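Local coordinates for capsule biosynthesis protein CapD proenzyme (Bacillus anthracis, PDB 3G9K), which cleaves the poly-gamma-D-glutamate capsule and joins it through an amide bond to the side-chain amino group of meso-diaminopimelic acid in peptidoglycan, at residues S24-L29 with Y53-V58; L123-I128 with K184-G189; Y130-F135 with D177-L182; R144-K149 with G164-T169; S158-N163 with E171-T176. All blocks are in the same frame, centred on the assembly; numbering follows the deposited sequence.

Interaction 1. Residues S24-L29 with Y53-V58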
# COMPACT_ATOMS: atom_id res chain seq x y z
N SER A 24 -1.18 10.41 6.56
CA SER A 24 -2.28 9.45 6.72
C SER A 24 -1.66 8.07 6.62
O SER A 24 -1.03 7.77 5.61
CB SER A 24 -3.36 9.65 5.66
OG SER A 24 -4.39 8.68 5.77
N ALA A 25 -1.77 7.27 7.68
CA ALA A 25 -1.14 5.92 7.76
C ALA A 25 -1.93 4.93 8.65
O ALA A 25 -2.75 5.35 9.50
CB ALA A 25 0.32 6.01 8.25
N SER A 26 -1.66 3.64 8.49
CA SER A 26 -2.45 2.59 9.17
C SER A 26 -1.91 2.26 10.59
O SER A 26 -2.31 1.29 11.23
CB SER A 26 -2.52 1.33 8.34
OG SER A 26 -1.25 0.90 7.98
N HIS A 27 -0.96 3.04 11.07
CA HIS A 27 -0.57 2.91 12.49
C HIS A 27 -0.34 4.30 13.09
O HIS A 27 0.38 5.08 12.52
CB HIS A 27 0.69 2.05 12.66
CG HIS A 27 0.90 1.57 14.07
ND1 HIS A 27 1.35 2.39 15.07
CD2 HIS A 27 0.74 0.34 14.64
CE1 HIS A 27 1.44 1.71 16.20
NE2 HIS A 27 1.08 0.46 15.97
N PRO A 28 -0.94 4.60 14.26
CA PRO A 28 -0.77 5.92 14.90
C PRO A 28 0.67 6.33 15.22
O PRO A 28 0.94 7.51 15.31
CB PRO A 28 -1.60 5.79 16.20
CG PRO A 28 -1.69 4.36 16.44
CD PRO A 28 -1.84 3.75 15.05
N LEU A 29 1.60 5.38 15.41
CA LEU A 29 2.99 5.73 15.66
C LEU A 29 3.70 6.20 14.38
O LEU A 29 4.58 7.04 14.43
CB LEU A 29 3.77 4.58 16.33
CG LEU A 29 3.35 4.20 17.76
CD1 LEU A 29 4.25 3.06 18.37
CD2 LEU A 29 3.36 5.46 18.64
N TYR A 53 10.05 2.96 7.40
CA TYR A 53 10.79 2.18 8.41
C TYR A 53 10.03 1.92 9.76
O TYR A 53 10.13 0.85 10.35
CB TYR A 53 12.16 2.83 8.62
CG TYR A 53 13.27 2.31 7.73
CD1 TYR A 53 13.76 3.06 6.68
CD2 TYR A 53 13.87 1.09 8.00
CE1 TYR A 53 14.85 2.58 5.88
CE2 TYR A 53 14.89 0.62 7.24
CZ TYR A 53 15.39 1.36 6.17
OH TYR A 53 16.40 0.83 5.44
N VAL A 54 9.30 2.91 10.28
CA VAL A 54 8.49 2.74 11.49
C VAL A 54 7.41 1.65 11.33
O VAL A 54 7.25 0.78 12.19
CB VAL A 54 7.87 4.12 11.92
CG1 VAL A 54 6.72 3.92 12.90
CG2 VAL A 54 8.99 5.04 12.46
N LEU A 55 6.73 1.67 10.19
CA LEU A 55 5.70 0.72 9.81
C LEU A 55 6.30 -0.68 9.76
O LEU A 55 5.67 -1.63 10.25
CB LEU A 55 5.04 1.11 8.48
CG LEU A 55 4.04 2.27 8.57
CD1 LEU A 55 3.69 2.68 7.16
CD2 LEU A 55 2.81 1.90 9.40
N GLY A 56 7.52 -0.81 9.26
CA GLY A 56 8.22 -2.11 9.24
C GLY A 56 8.46 -2.65 10.63
O GLY A 56 8.59 -3.87 10.87
N VAL A 57 8.54 -1.74 11.59
CA VAL A 57 8.75 -2.17 12.98
C VAL A 57 7.44 -2.41 13.74
O VAL A 57 7.25 -3.44 14.39
CB VAL A 57 9.62 -1.13 13.74
CG1 VAL A 57 9.65 -1.47 15.22
CG2 VAL A 57 11.04 -1.10 13.17
N VAL A 58 6.53 -1.45 13.67
CA VAL A 58 5.33 -1.49 14.51
C VAL A 58 4.13 -2.13 13.81
O VAL A 58 3.14 -2.50 14.47
CB VAL A 58 4.96 -0.05 15.03
CG1 VAL A 58 6.15 0.59 15.77
CG2 VAL A 58 4.49 0.86 13.86
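Over one face of the His-27 imidazole sits Val-58 CG2, 3.7 Å from the ring centroid and 10° off the ring normal, a CH-pi contact over the middle of the ring. At the edge, in the ring plane, Leu-29 N donates to His-27 ND1 at 3.0 Å with an angle of 162° at the hydrogen. His-27 thereby occupies the N-cap of helix 28-39, and the capping bond fixes how the imidazole is turned toward Val-58. CG of His-27 is anti to the backbone N (chi1 -164°), on the side facing helix 44-58, while its CB lies 3.9 Å from Leu-55 CD2. The contact thus joins the turn between strand 22-25 and helix 28-39 to the C-terminal end of helix 44-58, in the larger, N-terminal chain of this two-chain gamma-glutamyltransferase-family enzyme. Ser-24 and Ala-25 pair antiparallel with a strand of the other chain, continuing the sheet across the interface. Ser-26 OG is hydrogen-bonded to Glu-59 OE2. The second branch of Val-58 is used as well: CG1 meets Leu-29 CD1 at 4.1 Å. One turn earlier, Val-54 CG1 packs 4.1 Å from Leu-29 C, a backbone atom.

Interaction 2. Residues L123-I128 with K184-G189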
# COMPACT_ATOMS: atom_id res chain seq x y z
N LEU A 123 16.97 9.60 9.84
CA LEU A 123 15.69 9.06 9.41
C LEU A 123 15.38 7.62 9.87
O LEU A 123 14.21 7.28 10.02
CB LEU A 123 15.63 9.17 7.91
CG LEU A 123 15.86 10.57 7.31
CD1 LEU A 123 15.78 10.51 5.77
CD2 LEU A 123 14.87 11.65 7.84
N LEU A 124 16.42 6.81 10.14
CA LEU A 124 16.25 5.44 10.62
C LEU A 124 16.06 5.38 12.11
O LEU A 124 15.57 4.39 12.63
CB LEU A 124 17.46 4.57 10.21
CG LEU A 124 17.35 3.86 8.86
CD1 LEU A 124 17.22 4.84 7.75
CD2 LEU A 124 18.57 2.94 8.61
N GLN A 125 16.43 6.46 12.81
CA GLN A 125 16.48 6.41 14.26
C GLN A 125 15.12 6.19 14.92
O GLN A 125 15.03 5.44 15.86
CB GLN A 125 17.19 7.65 14.86
CG GLN A 125 17.59 7.44 16.32
CD GLN A 125 18.67 6.40 16.49
OE1 GLN A 125 19.68 6.41 15.79
NE2 GLN A 125 18.46 5.51 17.40
N PRO A 126 14.05 6.87 14.47
CA PRO A 126 12.79 6.55 15.16
C PRO A 126 12.39 5.05 15.12
O PRO A 126 11.95 4.50 16.12
CB PRO A 126 11.78 7.42 14.43
CG PRO A 126 12.59 8.58 13.95
CD PRO A 126 13.86 7.93 13.47
N ALA A 127 12.53 4.43 13.96
CA ALA A 127 12.26 3.00 13.83
C ALA A 127 13.15 2.19 14.78
O ALA A 127 12.65 1.31 15.46
CB ALA A 127 12.49 2.55 12.42
N ILE A 128 14.44 2.51 14.82
CA ILE A 128 15.41 1.85 15.65
C ILE A 128 14.97 1.93 17.11
O ILE A 128 15.08 0.95 17.82
CB ILE A 128 16.84 2.41 15.45
CG1 ILE A 128 17.42 2.01 14.08
CG2 ILE A 128 17.76 1.97 16.55
CD1 ILE A 128 18.70 2.81 13.72
N LYS A 184 22.84 -1.69 11.83
CA LYS A 184 23.85 -2.02 10.82
C LYS A 184 23.61 -1.28 9.53
O LYS A 184 24.53 -0.77 8.90
CB LYS A 184 23.88 -3.54 10.53
CG LYS A 184 25.23 -4.03 9.92
CD LYS A 184 25.26 -5.55 9.90
CE LYS A 184 26.64 -6.14 9.61
NZ LYS A 184 27.18 -5.91 8.28
N ILE A 185 22.35 -1.23 9.12
CA ILE A 185 21.95 -0.45 7.96
C ILE A 185 22.22 1.06 8.23
O ILE A 185 22.65 1.79 7.33
CB ILE A 185 20.45 -0.69 7.66
CG1 ILE A 185 20.20 -2.10 7.15
CG2 ILE A 185 19.90 0.35 6.69
CD1 ILE A 185 18.73 -2.50 7.14
N GLN A 186 21.93 1.51 9.45
CA GLN A 186 22.15 2.92 9.83
C GLN A 186 23.65 3.27 9.66
O GLN A 186 23.97 4.34 9.15
CB GLN A 186 21.68 3.18 11.24
CG GLN A 186 21.88 4.64 11.73
CD GLN A 186 21.41 4.76 13.13
OE1 GLN A 186 21.87 4.03 13.99
NE2 GLN A 186 20.47 5.66 13.38
N LYS A 187 24.53 2.38 10.09
CA LYS A 187 25.99 2.58 10.00
C LYS A 187 26.55 2.37 8.60
O LYS A 187 27.37 3.18 8.11
CB LYS A 187 26.70 1.66 10.95
CG LYS A 187 28.22 1.73 10.77
CD LYS A 187 28.91 1.03 11.89
CE LYS A 187 30.37 1.40 11.97
NZ LYS A 187 30.83 0.93 13.30
N GLU A 188 26.15 1.29 7.94
CA GLU A 188 26.81 0.88 6.67
C GLU A 188 26.06 1.22 5.39
O GLU A 188 26.59 1.04 4.28
CB GLU A 188 27.10 -0.62 6.71
CG GLU A 188 27.80 -1.09 7.98
CD GLU A 188 28.10 -2.56 7.96
OE1 GLU A 188 27.87 -3.19 6.90
OE2 GLU A 188 28.62 -3.07 8.99
N GLY A 189 24.86 1.74 5.51
CA GLY A 189 24.03 1.93 4.33
C GLY A 189 23.44 0.59 3.92
O GLY A 189 23.46 -0.37 4.66
O HOH W 1 21.24 3.83 16.57
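Leu-124 and Ile-185 cross at about a right angle where two nearly antiparallel helices, 120-133 and 176-188, pack together with their local axes 10.2 Å apart at closest approach. The meeting is tight: Leu-124 CD2 comes to 3.5 Å from Ile-185 CG2, closer than usual van der Waals contact. The same methyl also faces the backbone, 3.7 Å from Gln-186 N. On the more polar side, Gln-125 and Gln-186 slant across each other with their amide planes 32° apart. Gln-186 reaches over with its chain extended beyond CG, whereas that of Gln-125 bends at chi2. Gln-186 NE2 donates to Gln-125 OE1 at 2.6 Å, and the 162° angle at the hydrogen makes a fairly straight bond. Gln-125 OE1 lies close to the Gln-186 amide plane, but the donor stands above the Gln-125 carbonyl plane, 40° out of it. Gln-186 NE2 also bonds to Gly-121 O, so two acceptors hold this amide. Ile-128 CD1 presses on the same amide, 3.4 Å from Gln-186 CD. Towards helix 44-58, Leu-124 and Ile-185 both touch Tyr-53. A water links the two glutamines, donating to Gln-125 OE1 at 3.1 Å and to Gln-186 OE1 at 2.7 Å.

Interaction 3. Residues Y130-F135 with D177-L182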
# COMPACT_ATOMS: atom_id res chain seq x y z
N TYR A 130 11.87 2.22 18.43
CA TYR A 130 10.75 1.28 18.62
C TYR A 130 11.19 -0.17 18.59
O TYR A 130 10.67 -0.97 19.35
CB TYR A 130 9.62 1.52 17.60
CG TYR A 130 8.87 2.83 17.75
CD1 TYR A 130 8.22 3.15 18.95
CD2 TYR A 130 8.76 3.71 16.70
CE1 TYR A 130 7.53 4.35 19.09
CE2 TYR A 130 8.08 4.89 16.83
CZ TYR A 130 7.46 5.22 18.03
OH TYR A 130 6.79 6.42 18.14
N ALA A 131 12.18 -0.50 17.76
CA ALA A 131 12.77 -1.86 17.77
C ALA A 131 13.45 -2.14 19.13
O ALA A 131 13.21 -3.14 19.75
CB ALA A 131 13.77 -2.03 16.63
N GLU A 132 14.27 -1.19 19.58
CA GLU A 132 15.15 -1.41 20.72
C GLU A 132 14.42 -1.22 22.03
O GLU A 132 14.58 -2.03 22.94
CB GLU A 132 16.32 -0.44 20.70
CG GLU A 132 17.37 -0.77 21.74
CD GLU A 132 18.61 -1.40 21.13
OE1 GLU A 132 19.31 -0.67 20.39
OE2 GLU A 132 18.88 -2.61 21.41
N LYS A 133 13.64 -0.13 22.11
CA LYS A 133 12.91 0.21 23.33
C LYS A 133 11.54 -0.44 23.39
O LYS A 133 11.01 -0.65 24.47
CB LYS A 133 12.78 1.73 23.48
CG LYS A 133 14.09 2.50 23.37
CD LYS A 133 15.04 2.20 24.49
CE LYS A 133 16.26 3.12 24.44
NZ LYS A 133 15.94 4.56 24.77
N GLY A 134 10.92 -0.70 22.24
CA GLY A 134 9.65 -1.39 22.20
C GLY A 134 8.50 -0.47 21.84
O GLY A 134 8.67 0.74 21.73
N PHE A 135 7.33 -1.07 21.61
CA PHE A 135 6.09 -0.33 21.39
C PHE A 135 4.93 -1.19 21.88
O PHE A 135 5.05 -2.39 22.01
CB PHE A 135 5.90 -0.01 19.90
CG PHE A 135 5.56 -1.20 19.08
CD1 PHE A 135 4.24 -1.46 18.71
CD2 PHE A 135 6.55 -2.07 18.68
CE1 PHE A 135 3.92 -2.56 17.96
CE2 PHE A 135 6.23 -3.18 17.93
CZ PHE A 135 4.91 -3.44 17.60
N ASP A 177 16.91 -8.21 17.86
CA ASP A 177 17.54 -8.65 16.61
C ASP A 177 17.31 -7.64 15.49
O ASP A 177 18.26 -7.30 14.77
CB ASP A 177 17.02 -10.02 16.13
CG ASP A 177 17.40 -11.18 17.05
OD1 ASP A 177 18.19 -11.01 17.98
OD2 ASP A 177 16.94 -12.32 16.78
N LEU A 178 16.07 -7.17 15.34
CA LEU A 178 15.76 -6.16 14.33
C LEU A 178 16.49 -4.83 14.57
O LEU A 178 16.91 -4.18 13.61
CB LEU A 178 14.23 -5.92 14.20
CG LEU A 178 13.70 -4.92 13.16
CD1 LEU A 178 14.16 -5.28 11.74
CD2 LEU A 178 12.13 -4.84 13.25
N ALA A 179 16.56 -4.39 15.84
CA ALA A 179 17.35 -3.19 16.16
C ALA A 179 18.79 -3.34 15.68
O ALA A 179 19.30 -2.47 15.04
CB ALA A 179 17.29 -2.87 17.63
N ARG A 180 19.41 -4.49 15.95
CA ARG A 180 20.75 -4.76 15.46
C ARG A 180 20.85 -4.60 13.96
O ARG A 180 21.76 -3.91 13.47
CB ARG A 180 21.19 -6.17 15.86
CG ARG A 180 22.65 -6.47 15.56
CD ARG A 180 23.04 -7.85 16.11
NE ARG A 180 22.64 -7.96 17.52
CZ ARG A 180 21.71 -8.79 18.01
NH1 ARG A 180 21.05 -9.65 17.24
NH2 ARG A 180 21.44 -8.76 19.31
N THR A 181 19.92 -5.21 13.21
CA THR A 181 19.93 -5.11 11.77
C THR A 181 19.78 -3.67 11.33
O THR A 181 20.51 -3.20 10.45
CB THR A 181 18.84 -6.01 11.11
OG1 THR A 181 19.04 -7.37 11.52
CG2 THR A 181 18.82 -5.91 9.50
N LEU A 182 18.80 -2.98 11.90
CA LEU A 182 18.55 -1.59 11.53
C LEU A 182 19.78 -0.69 11.88
O LEU A 182 20.15 0.19 11.12
CB LEU A 182 17.27 -1.07 12.21
CG LEU A 182 15.94 -1.70 11.81
CD1 LEU A 182 14.79 -1.09 12.56
CD2 LEU A 182 15.66 -1.56 10.26
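Ala-131 and Ala-179 bring the backbones of helices 120-133 and 176-188 unusually near, their CA atoms 5.0 Å apart. The small side chains permit this approach, with Ala-131 CB 3.8 Å from Ala-179 CB. Apolar contact continues along the second helix, where Leu-182 CD1 lies 4.3 Å from Ala-131 CB. Between side chain and backbone, Ala-131 CB also packs on Ala-179 N at 3.7 Å. A mixed contact follows from Glu-132, whose CG is anti to the backbone N (chi1 -171°) and whose chi2 of 105° sets CD 4.0 Å from Ala-179 CB. The two carboxylate oxygens are then about equally far from that methyl. Charged groups lie at the margin: Glu-132 OE1 forms a salt bridge with Lys-183 NZ, and on the second helix, away from the contact, Arg-180 NH1 pairs with Asp-177 OD1 at 3.3 Å, approaching from above the carboxylate plane. The carbonyl oxygen of Ala-131 is probably hydrogen-bonded to the backbone N of Gln-175. Beyond the helix pair, Leu-182 rests on Tyr-53 and Val-57 of helix 44-58, Thr-181 OG1 bonds to Ala-31 O of the other chain, and Phe-135 begins the short strand 135-136 that pairs antiparallel with strand 172-173.

Interaction 4. Residues R144-K149 with G164-T169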
# COMPACT_ATOMS: atom_id res chain seq x y z
N ARG A 144 -3.68 -10.75 14.00
CA ARG A 144 -2.85 -11.20 12.91
C ARG A 144 -1.94 -12.36 13.29
O ARG A 144 -1.81 -13.33 12.52
CB ARG A 144 -2.00 -10.04 12.41
CG ARG A 144 -2.77 -9.15 11.45
CD ARG A 144 -2.75 -9.74 10.08
NE ARG A 144 -3.96 -9.41 9.35
CZ ARG A 144 -5.09 -10.10 9.39
NH1 ARG A 144 -5.21 -11.19 10.12
NH2 ARG A 144 -6.13 -9.69 8.67
N LEU A 145 -1.30 -12.26 14.44
CA LEU A 145 -0.44 -13.32 14.94
C LEU A 145 -1.26 -14.59 15.22
O LEU A 145 -0.86 -15.71 14.84
CB LEU A 145 0.29 -12.88 16.20
CG LEU A 145 1.49 -11.95 15.98
CD1 LEU A 145 1.93 -11.33 17.26
CD2 LEU A 145 2.63 -12.76 15.37
N ASP A 146 -2.41 -14.40 15.85
CA ASP A 146 -3.32 -15.49 16.15
C ASP A 146 -3.67 -16.26 14.90
O ASP A 146 -3.45 -17.47 14.84
CB ASP A 146 -4.60 -14.96 16.84
CG ASP A 146 -5.57 -16.07 17.13
OD1 ASP A 146 -5.47 -16.65 18.21
OD2 ASP A 146 -6.37 -16.41 16.24
N LEU A 147 -4.17 -15.58 13.87
CA LEU A 147 -4.55 -16.19 12.63
C LEU A 147 -3.39 -16.80 11.84
O LEU A 147 -3.62 -17.75 11.07
CB LEU A 147 -5.27 -15.21 11.71
CG LEU A 147 -6.60 -14.69 12.26
CD1 LEU A 147 -7.24 -13.69 11.28
CD2 LEU A 147 -7.54 -15.85 12.61
N ALA A 148 -2.19 -16.24 12.01
CA ALA A 148 -1.02 -16.74 11.29
C ALA A 148 -0.34 -17.91 11.99
O ALA A 148 0.48 -18.60 11.39
CB ALA A 148 0.01 -15.59 11.05
N LYS A 149 -0.63 -18.12 13.27
CA LYS A 149 0.14 -19.06 14.07
C LYS A 149 0.28 -20.44 13.40
O LYS A 149 1.37 -21.05 13.45
CB LYS A 149 -0.48 -19.15 15.46
CG LYS A 149 0.25 -20.00 16.50
CD LYS A 149 -0.53 -19.99 17.79
CE LYS A 149 0.03 -21.03 18.79
NZ LYS A 149 0.24 -22.36 18.12
N GLY A 164 3.77 -19.25 24.29
CA GLY A 164 3.09 -20.02 23.26
C GLY A 164 1.88 -19.39 22.61
O GLY A 164 1.37 -19.93 21.62
N GLU A 165 1.43 -18.25 23.14
CA GLU A 165 0.25 -17.56 22.64
C GLU A 165 0.62 -16.19 22.07
O GLU A 165 1.61 -15.61 22.49
CB GLU A 165 -0.76 -17.40 23.78
CG GLU A 165 -1.22 -18.73 24.42
CD GLU A 165 -2.20 -19.47 23.56
OE1 GLU A 165 -3.27 -18.91 23.26
OE2 GLU A 165 -1.91 -20.63 23.17
N PRO A 166 -0.19 -15.67 21.13
CA PRO A 166 0.06 -14.33 20.55
C PRO A 166 0.22 -13.26 21.60
O PRO A 166 -0.60 -13.20 22.51
CB PRO A 166 -1.20 -14.03 19.75
CG PRO A 166 -1.86 -15.35 19.51
CD PRO A 166 -1.38 -16.31 20.56
N ILE A 167 1.25 -12.40 21.47
CA ILE A 167 1.48 -11.31 22.42
C ILE A 167 0.20 -10.48 22.50
O ILE A 167 -0.45 -10.22 21.49
CB ILE A 167 2.75 -10.45 22.06
CG1 ILE A 167 3.03 -9.43 23.16
CG2 ILE A 167 2.59 -9.78 20.70
CD1 ILE A 167 4.39 -8.71 23.06
N GLU A 168 -0.17 -10.12 23.73
CA GLU A 168 -1.51 -9.55 24.00
C GLU A 168 -1.50 -8.05 23.79
O GLU A 168 -0.50 -7.38 24.01
CB GLU A 168 -1.97 -9.87 25.44
CG GLU A 168 -2.02 -11.36 25.72
CD GLU A 168 -2.61 -11.70 27.07
OE1 GLU A 168 -2.05 -11.30 28.12
OE2 GLU A 168 -3.64 -12.42 27.06
N THR A 169 -2.64 -7.54 23.33
CA THR A 169 -2.86 -6.11 23.22
C THR A 169 -2.42 -5.45 24.50
O THR A 169 -2.63 -5.97 25.60
CB THR A 169 -4.34 -5.81 22.99
OG1 THR A 169 -4.72 -6.38 21.74
CG2 THR A 169 -4.60 -4.30 22.98
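Asp-146 and Pro-166 are where the two backbones come nearest, CA to CA 5.7 Å. Residues 144-149 are a turn and a half of helix 139-152, whereas 164-169 form an irregular segment: Gly-164 has positive phi (89°), and from Pro-166 onward the backbone angles fall in the polyproline II region. The arrangement is a helix followed by a long loop that folds back onto it before strand 172-173. Two backbone carbonyls have side-chain partners: Tyr-161 OH bonds to Leu-145 O on the helix and Thr-142 OG1 to Ile-167 O on the loop. Helix 139-152 also faces the other chain, in which Phe-23 makes a cation-pi contact with Arg-144 and Phe-24 packs on Leu-145 and Ala-148.

The Pro-166 ring takes the middle of the contact. Its CG lies 3.7 Å from Asp-146 CA and 3.8 Å from Asp-146 CB, touching the helix surface at the base of that side chain, while Pro-166 CB faces Leu-145 CB at 4.0 Å. Leu-145 reaches further along the loop, its CD1 3.8 Å from Ile-167 CG2. That methyl sits between the backbone N and the carbonyl carbon, with Ile-167 CG1 anti to N (chi1 -174°) on another side. At the other end Lys-149 runs extended until chi4 (-47°) turns NZ aside. Its NZ stays 5.8 Å from Glu-165 OE2, too far for a salt bridge, although some attraction between the opposite charges is likely. The nearest approach there is through carbon, Lys-149 CE lying 3.3 Å from Gly-164 O.

Interaction 5. Residues S158-N163 with E171-T176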
# COMPACT_ATOMS: atom_id res chain seq x y z
N SER A 158 9.63 -16.69 19.42
CA SER A 158 9.17 -16.62 20.79
C SER A 158 8.76 -15.22 21.22
O SER A 158 7.82 -15.09 21.97
CB SER A 158 10.24 -17.16 21.75
OG SER A 158 11.45 -16.48 21.50
N ILE A 159 9.42 -14.16 20.73
CA ILE A 159 8.99 -12.78 21.13
C ILE A 159 7.58 -12.37 20.73
O ILE A 159 6.97 -11.49 21.38
CB ILE A 159 9.95 -11.66 20.67
CG1 ILE A 159 9.89 -11.45 19.14
CG2 ILE A 159 11.35 -11.94 21.07
CD1 ILE A 159 10.86 -10.36 18.70
N PHE A 160 7.07 -12.97 19.65
CA PHE A 160 5.72 -12.71 19.15
C PHE A 160 4.67 -13.62 19.76
O PHE A 160 3.47 -13.33 19.66
CB PHE A 160 5.67 -12.90 17.64
CG PHE A 160 6.67 -12.06 16.91
CD1 PHE A 160 6.49 -10.68 16.80
CD2 PHE A 160 7.79 -12.64 16.33
CE1 PHE A 160 7.41 -9.91 16.12
CE2 PHE A 160 8.72 -11.87 15.65
CZ PHE A 160 8.50 -10.49 15.51
N TYR A 161 5.12 -14.74 20.33
CA TYR A 161 4.24 -15.74 20.95
C TYR A 161 4.74 -16.10 22.33
O TYR A 161 5.10 -17.23 22.56
CB TYR A 161 4.13 -16.99 20.11
CG TYR A 161 3.52 -16.79 18.74
CD1 TYR A 161 4.32 -16.50 17.64
CD2 TYR A 161 2.14 -16.87 18.55
CE1 TYR A 161 3.78 -16.32 16.39
CE2 TYR A 161 1.57 -16.69 17.27
CZ TYR A 161 2.40 -16.40 16.20
OH TYR A 161 1.89 -16.22 14.92
N PRO A 162 4.75 -15.15 23.26
CA PRO A 162 5.17 -15.36 24.64
C PRO A 162 4.33 -16.43 25.35
O PRO A 162 3.10 -16.37 25.33
CB PRO A 162 4.93 -13.99 25.29
CG PRO A 162 4.95 -13.06 24.19
CD PRO A 162 4.29 -13.76 23.07
N ASN A 163 5.00 -17.40 25.96
CA ASN A 163 4.33 -18.56 26.56
C ASN A 163 3.43 -19.30 25.58
O ASN A 163 2.43 -19.90 25.98
CB ASN A 163 3.56 -18.13 27.82
CG ASN A 163 4.48 -17.75 28.97
OD1 ASN A 163 5.28 -18.56 29.45
ND2 ASN A 163 4.37 -16.51 29.43
N GLU A 171 0.63 -5.06 25.51
CA GLU A 171 1.95 -5.52 25.94
C GLU A 171 3.02 -4.81 25.13
O GLU A 171 2.76 -4.41 24.00
CB GLU A 171 2.08 -7.04 25.76
CG GLU A 171 1.19 -7.86 26.69
CD GLU A 171 1.70 -7.87 28.11
OE1 GLU A 171 2.77 -8.47 28.35
OE2 GLU A 171 1.04 -7.28 29.00
N THR A 172 4.21 -4.64 25.70
CA THR A 172 5.33 -4.03 25.00
C THR A 172 6.11 -5.10 24.23
O THR A 172 6.59 -6.07 24.81
CB THR A 172 6.27 -3.29 25.95
OG1 THR A 172 5.56 -2.22 26.56
CG2 THR A 172 7.49 -2.73 25.21
N LEU A 173 6.18 -4.94 22.91
CA LEU A 173 7.01 -5.81 22.09
C LEU A 173 8.33 -5.14 21.78
O LEU A 173 8.35 -4.07 21.15
CB LEU A 173 6.28 -6.12 20.78
CG LEU A 173 7.06 -6.90 19.72
CD1 LEU A 173 7.52 -8.27 20.25
CD2 LEU A 173 6.18 -7.00 18.49
N ILE A 174 9.42 -5.80 22.21
CA ILE A 174 10.80 -5.39 22.03
C ILE A 174 11.43 -6.32 20.97
O ILE A 174 11.21 -7.54 21.02
CB ILE A 174 11.66 -5.48 23.32
CG1 ILE A 174 11.18 -4.43 24.36
CG2 ILE A 174 13.11 -5.26 22.96
CD1 ILE A 174 11.73 -4.62 25.89
N GLN A 175 12.11 -5.73 20.00
CA GLN A 175 12.70 -6.45 18.83
C GLN A 175 14.21 -6.18 18.69
O GLN A 175 14.67 -5.46 17.78
CB GLN A 175 11.94 -6.09 17.52
CG GLN A 175 10.49 -6.59 17.46
CD GLN A 175 9.76 -6.18 16.22
OE1 GLN A 175 9.68 -6.93 15.25
NE2 GLN A 175 9.20 -4.99 16.25
N THR A 176 14.97 -6.80 19.59
CA THR A 176 16.41 -6.65 19.68
C THR A 176 17.20 -7.05 18.44
O THR A 176 18.07 -6.29 18.01
CB THR A 176 16.93 -7.41 20.88
OG1 THR A 176 16.30 -6.84 22.03
CG2 THR A 176 18.44 -7.29 20.98
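Ile-159 holds CG1 between its backbone N and carbonyl carbon (chi1 71°), a position from which this atom faces two ways. It lies over the centre of one face of the Phe-160 ring and, across the contact, 4.1 Å from Leu-173 CD1. Leu-173 answers with CG anti to the backbone N (chi1 174°), and its two methyls divide between the neighbours. CD1 meets Ile-159, coming to 3.5 Å from the carbonyl oxygen Ile-159 O, while CD2 approaches Phe-160 CE1 obliquely at 3.9 Å. The two aliphatic chains, Ile-159 and Leu-173, cross at about a right angle.

These side chains connect the loop after helix 139-152 with strand 172-173, one of two short antiparallel strands; its partner, 135-136, brings Phe-135 against Leu-173 and Gln-175. Phe-160 and Ile-159 also face the other chain, through Phe-34 and Tyr-29 of that chain respectively.

Gln-175, at the N-cap position of helix 176-188, brings its amide to the edge of the Phe-160 ring. OE1 lies near the ring plane, 3.8 Å from Phe-160 CZ, and the amide is turned 80° to the ring, a placing consistent with weak attraction between the oxygen and the ring-edge hydrogens. The orientation of that amide is secured from its other end, where Gln-175 NE2 is hydrogen-bonded to Val-57 O. The Ile-159 side chain crosses that of Gln-175 at about a right angle, its CD1 4.0 Å from Gln-175 CG and 3.7 Å from Ile-174 O.

Overall arrangement
From the N terminus, interaction 1 closes first, bringing helix 44-58 back to the start of helix 28-39 before any other contact opens. The other four share one long excursion of the chain. Interaction 2 closes the widest loop between helices 120-133 and 176-188, and interaction 3, its centre about 10 Å away on the same helix pair, lies inside it. Within that inner loop fall interactions 4 and 5, whose segments alternate along the chain and therefore cross. The two are joined through the backbone, Ile-167 N lying 3.0 Å from Phe-160 O, a probable hydrogen bond. Strand 172-173 leads directly into helix 176-188, tying interaction 5 to interaction 3, while the end of helix 44-58 in interaction 1 meets Gln-175.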